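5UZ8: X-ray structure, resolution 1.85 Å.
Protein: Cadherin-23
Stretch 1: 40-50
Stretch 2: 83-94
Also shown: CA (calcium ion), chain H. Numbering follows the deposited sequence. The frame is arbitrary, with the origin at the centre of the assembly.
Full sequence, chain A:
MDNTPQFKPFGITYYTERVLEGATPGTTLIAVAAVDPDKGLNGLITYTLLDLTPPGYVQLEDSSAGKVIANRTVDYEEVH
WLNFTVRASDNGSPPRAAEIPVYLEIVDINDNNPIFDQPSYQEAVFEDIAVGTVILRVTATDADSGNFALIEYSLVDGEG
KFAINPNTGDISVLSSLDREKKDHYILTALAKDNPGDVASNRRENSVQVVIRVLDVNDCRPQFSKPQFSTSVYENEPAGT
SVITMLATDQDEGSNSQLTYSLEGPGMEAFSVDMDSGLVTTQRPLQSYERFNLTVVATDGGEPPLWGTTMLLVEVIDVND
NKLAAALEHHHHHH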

# COMPACT_ATOMS: atom_id res chain seq x y z
N GLY A 40 39.71 -1.96 58.12
CA GLY A 40 39.25 -0.57 58.25
C GLY A 40 39.27 0.22 56.95
O GLY A 40 38.88 -0.30 55.89
N LEU A 41 39.73 1.47 57.02
CA LEU A 41 39.85 2.35 55.84
C LEU A 41 40.77 1.76 54.76
O LEU A 41 40.54 1.98 53.57
CB LEU A 41 40.35 3.74 56.25
CG LEU A 41 39.42 4.62 57.09
CD1 LEU A 41 40.14 5.90 57.53
CD2 LEU A 41 38.14 4.95 56.32
N ASN A 42 41.78 1.00 55.18
CA ASN A 42 42.67 0.30 54.23
C ASN A 42 41.96 -0.78 53.40
O ASN A 42 42.43 -1.12 52.31
CB ASN A 42 43.87 -0.32 54.96
CG ASN A 42 44.79 0.72 55.57
OD1 ASN A 42 45.28 1.62 54.88
ND2 ASN A 42 45.02 0.61 56.87
N GLY A 43 40.87 -1.35 53.92
CA GLY A 43 40.08 -2.34 53.18
C GLY A 43 38.65 -1.94 52.88
O GLY A 43 37.85 -2.78 52.46
N LEU A 44 38.32 -0.66 53.07
CA LEU A 44 36.98 -0.13 52.76
C LEU A 44 36.93 0.35 51.30
O LEU A 44 37.61 1.31 50.94
CB LEU A 44 36.67 1.04 53.69
CG LEU A 44 35.31 1.72 53.57
CD1 LEU A 44 34.18 0.69 53.53
CD2 LEU A 44 35.16 2.68 54.74
N ILE A 45 36.12 -0.31 50.47
CA ILE A 45 36.14 -0.06 49.03
C ILE A 45 35.08 0.93 48.62
O ILE A 45 33.92 0.74 48.94
CB ILE A 45 35.99 -1.37 48.22
CG1 ILE A 45 37.17 -2.31 48.57
CG2 ILE A 45 35.96 -1.07 46.72
CD1 ILE A 45 36.96 -3.72 48.09
N THR A 46 35.50 1.94 47.86
CA THR A 46 34.63 2.93 47.21
C THR A 46 34.62 2.67 45.69
O THR A 46 35.69 2.52 45.09
CB THR A 46 35.20 4.34 47.45
OG1 THR A 46 35.16 4.61 48.84
CG2 THR A 46 34.44 5.42 46.71
N TYR A 47 33.44 2.61 45.10
CA TYR A 47 33.30 2.40 43.67
C TYR A 47 32.94 3.72 43.01
O TYR A 47 32.07 4.44 43.49
CB TYR A 47 32.21 1.38 43.33
CG TYR A 47 32.47 0.01 43.90
CD1 TYR A 47 32.10 -0.30 45.19
CD2 TYR A 47 33.10 -0.99 43.14
CE1 TYR A 47 32.37 -1.55 45.75
CE2 TYR A 47 33.37 -2.23 43.68
CZ TYR A 47 32.98 -2.52 44.97
OH TYR A 47 33.22 -3.76 45.49
N THR A 48 33.63 4.02 41.91
CA THR A 48 33.24 5.10 41.02
C THR A 48 33.25 4.58 39.57
O THR A 48 33.89 3.55 39.27
CB THR A 48 34.20 6.30 41.14
OG1 THR A 48 35.55 5.87 40.88
CG2 THR A 48 34.13 6.92 42.54
N LEU A 49 32.55 5.29 38.68
CA LEU A 49 32.55 5.02 37.25
C LEU A 49 33.32 6.10 36.49
O LEU A 49 33.21 7.31 36.84
CB LEU A 49 31.13 4.98 36.72
CG LEU A 49 30.21 3.95 37.38
CD1 LEU A 49 28.93 3.83 36.57
CD2 LEU A 49 30.87 2.58 37.51
N LEU A 50 34.08 5.68 35.47
CA LEU A 50 34.88 6.57 34.63
C LEU A 50 34.65 6.32 33.16
O LEU A 50 34.29 5.22 32.76
CB LEU A 50 36.36 6.37 34.90
CG LEU A 50 36.82 6.69 36.31
CD1 LEU A 50 38.23 6.16 36.52
CD2 LEU A 50 36.77 8.20 36.53
N ASN A 83 29.80 1.38 27.19
CA ASN A 83 31.09 1.00 27.77
C ASN A 83 31.50 2.02 28.83
O ASN A 83 31.21 3.23 28.73
CB ASN A 83 32.15 0.87 26.67
CG ASN A 83 31.73 -0.10 25.58
OD1 ASN A 83 30.98 -1.05 25.83
ND2 ASN A 83 32.15 0.16 24.35
N PHE A 84 32.18 1.52 29.87
CA PHE A 84 32.69 2.36 30.92
C PHE A 84 33.71 1.59 31.74
O PHE A 84 33.95 0.40 31.50
CB PHE A 84 31.56 2.92 31.81
CG PHE A 84 30.68 1.88 32.40
CD1 PHE A 84 29.63 1.32 31.66
CD2 PHE A 84 30.89 1.43 33.70
CE1 PHE A 84 28.80 0.38 32.21
CE2 PHE A 84 30.05 0.46 34.26
CZ PHE A 84 29.01 -0.06 33.51
N THR A 85 34.31 2.29 32.67
CA THR A 85 35.30 1.74 33.57
C THR A 85 34.76 1.83 34.98
O THR A 85 34.21 2.86 35.37
CB THR A 85 36.56 2.58 33.46
OG1 THR A 85 37.12 2.40 32.16
CG2 THR A 85 37.58 2.20 34.48
N VAL A 86 34.96 0.76 35.75
CA VAL A 86 34.68 0.79 37.18
C VAL A 86 36.01 0.90 37.91
O VAL A 86 36.95 0.16 37.60
CB VAL A 86 33.98 -0.49 37.65
CG1 VAL A 86 33.74 -0.41 39.15
CG2 VAL A 86 32.65 -0.71 36.94
N ARG A 87 36.11 1.87 38.82
CA ARG A 87 37.27 2.03 39.70
C ARG A 87 36.86 1.61 41.09
O ARG A 87 35.87 2.11 41.60
CB ARG A 87 37.74 3.48 39.72
CG ARG A 87 38.98 3.76 40.55
CD ARG A 87 39.37 5.23 40.49
NE ARG A 87 40.47 5.57 41.40
CZ ARG A 87 41.78 5.41 41.14
NH1 ARG A 87 42.19 4.89 39.98
NH2 ARG A 87 42.69 5.75 42.05
N ALA A 88 37.63 0.70 41.70
CA ALA A 88 37.42 0.24 43.06
C ALA A 88 38.64 0.71 43.85
O ALA A 88 39.75 0.29 43.56
CB ALA A 88 37.32 -1.28 43.08
N SER A 89 38.44 1.62 44.81
CA SER A 89 39.55 2.24 45.54
C SER A 89 39.38 1.91 47.02
O SER A 89 38.27 1.94 47.54
CB SER A 89 39.53 3.76 45.35
OG SER A 89 40.62 4.36 46.06
N ASP A 90 40.46 1.56 47.71
CA ASP A 90 40.37 1.48 49.16
C ASP A 90 40.48 2.89 49.67
O ASP A 90 40.73 3.81 48.89
CB ASP A 90 41.39 0.53 49.80
CG ASP A 90 42.86 0.98 49.66
OD1 ASP A 90 43.16 2.20 49.59
OD2 ASP A 90 43.73 0.09 49.61
N ASN A 91 40.30 3.08 50.96
CA ASN A 91 40.32 4.43 51.51
C ASN A 91 41.55 4.64 52.37
O ASN A 91 41.54 5.44 53.29
CB ASN A 91 39.01 4.70 52.27
CG ASN A 91 37.86 5.02 51.33
OD1 ASN A 91 37.50 6.18 51.17
ND2 ASN A 91 37.31 3.99 50.66
N GLY A 92 42.64 3.95 52.03
CA GLY A 92 43.91 4.06 52.74
C GLY A 92 44.64 5.35 52.43
O GLY A 92 44.21 6.15 51.59
N SER A 93 45.78 5.51 53.09
CA SER A 93 46.42 6.81 53.27
C SER A 93 46.99 7.41 51.99
O SER A 93 46.66 8.55 51.65
CB SER A 93 47.47 6.73 54.37
OG SER A 93 46.84 6.31 55.56
N PRO A 94 47.87 6.66 51.28
CA PRO A 94 47.78 6.77 49.83
C PRO A 94 46.82 5.66 49.41
O PRO A 94 47.08 4.49 49.72
CB PRO A 94 49.21 6.50 49.36
CG PRO A 94 49.83 5.67 50.44
CD PRO A 94 49.06 5.90 51.71
CA CA H . 43.95 -2.11 50.72
O HOH W 1 45.79 -0.83 51.61

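Two segments of one chain meet here as antiparallel strands that open, at one end, into two loops that share a calcium ion; together they bury 843 Å² of surface. The loop of stretch 1 comes first. Leu41, in a short 3-10 turn, offers its carbonyl: Asn91 N donates to Leu41 O at 2.8 Å, linking the turn to the loop that follows the partner strand. Its side chain adds a looser contact, Leu41 CD2 lying 4.1 Å from Asn91 CB.

Asn42 contributes through its backbone to the metal. Asn42 O lies 2.4 Å from the calcium and Asp90 OD2 2.5 Å, so the ion draws two oxygens together that would otherwise repel; a water and ligands from elsewhere in the structure complete the site. Asp90 suits its place doubly, because OD1 of the same carboxylate accepts from Gly92 N at 3.0 Å and braces the loop. Glycine suits position 92 in this model: Asn42 OD1 is 3.5 Å from Gly92 CA, and a CB on that residue would fall 2.8 Å from the same oxygen, a clash.

At Leu44 the backbone again supplies the acceptor. Asn91 ND2 donates to Leu44 O at 2.7 Å and also to Thr46 OG1 at 2.9 Å, so one side-chain amide ties the loop to the start of the ladder. Ile45, between them in sequence, places CG2 3.9 Å from Ala88 CB.

From Thr46 the pairing becomes regular, and side chains alternate with the register. Thr46 N to Ser89 O (2.8 Å) and Ser89 N to Thr46 O (2.9 Å) close the first ring of hydrogen bonds, on a partly exposed face that is mostly polar or beta-branched. Tyr47 turns to the other face, where it, Ala88, Val86 and Phe84 are buried. The small Ala88 CB sits 4.1 Å from Tyr47 CE2, while Val86 CG1 meets the ring edge 4.1 Å from Tyr47 CD2; Tyr47 OH is hydrogen-bonded elsewhere in the structure, so the buried hydroxyl is satisfied.

Thr48 and Arg87 repeat the ring, with Thr48 N to Arg87 O at 3.0 Å and Arg87 N to Thr48 O at 2.8 Å. Arg87 lays its aliphatic base beside Thr48, CB 3.4 Å from Thr48 OG1, while its extended end leads away. Leu49, on Tyr47's face but partly exposed, reaches with CD2 both Val86 CG2 at 3.8 Å and Phe84 CE2 at 4.0 Å. Leu50 shares the face of Thr46 and Thr48; Leu50 N to Thr85 O at 2.8 Å and Thr85 N to Leu50 O at 2.9 Å close the last ring, and Leu50 CD1 lies 4.2 Å from Arg87 CB.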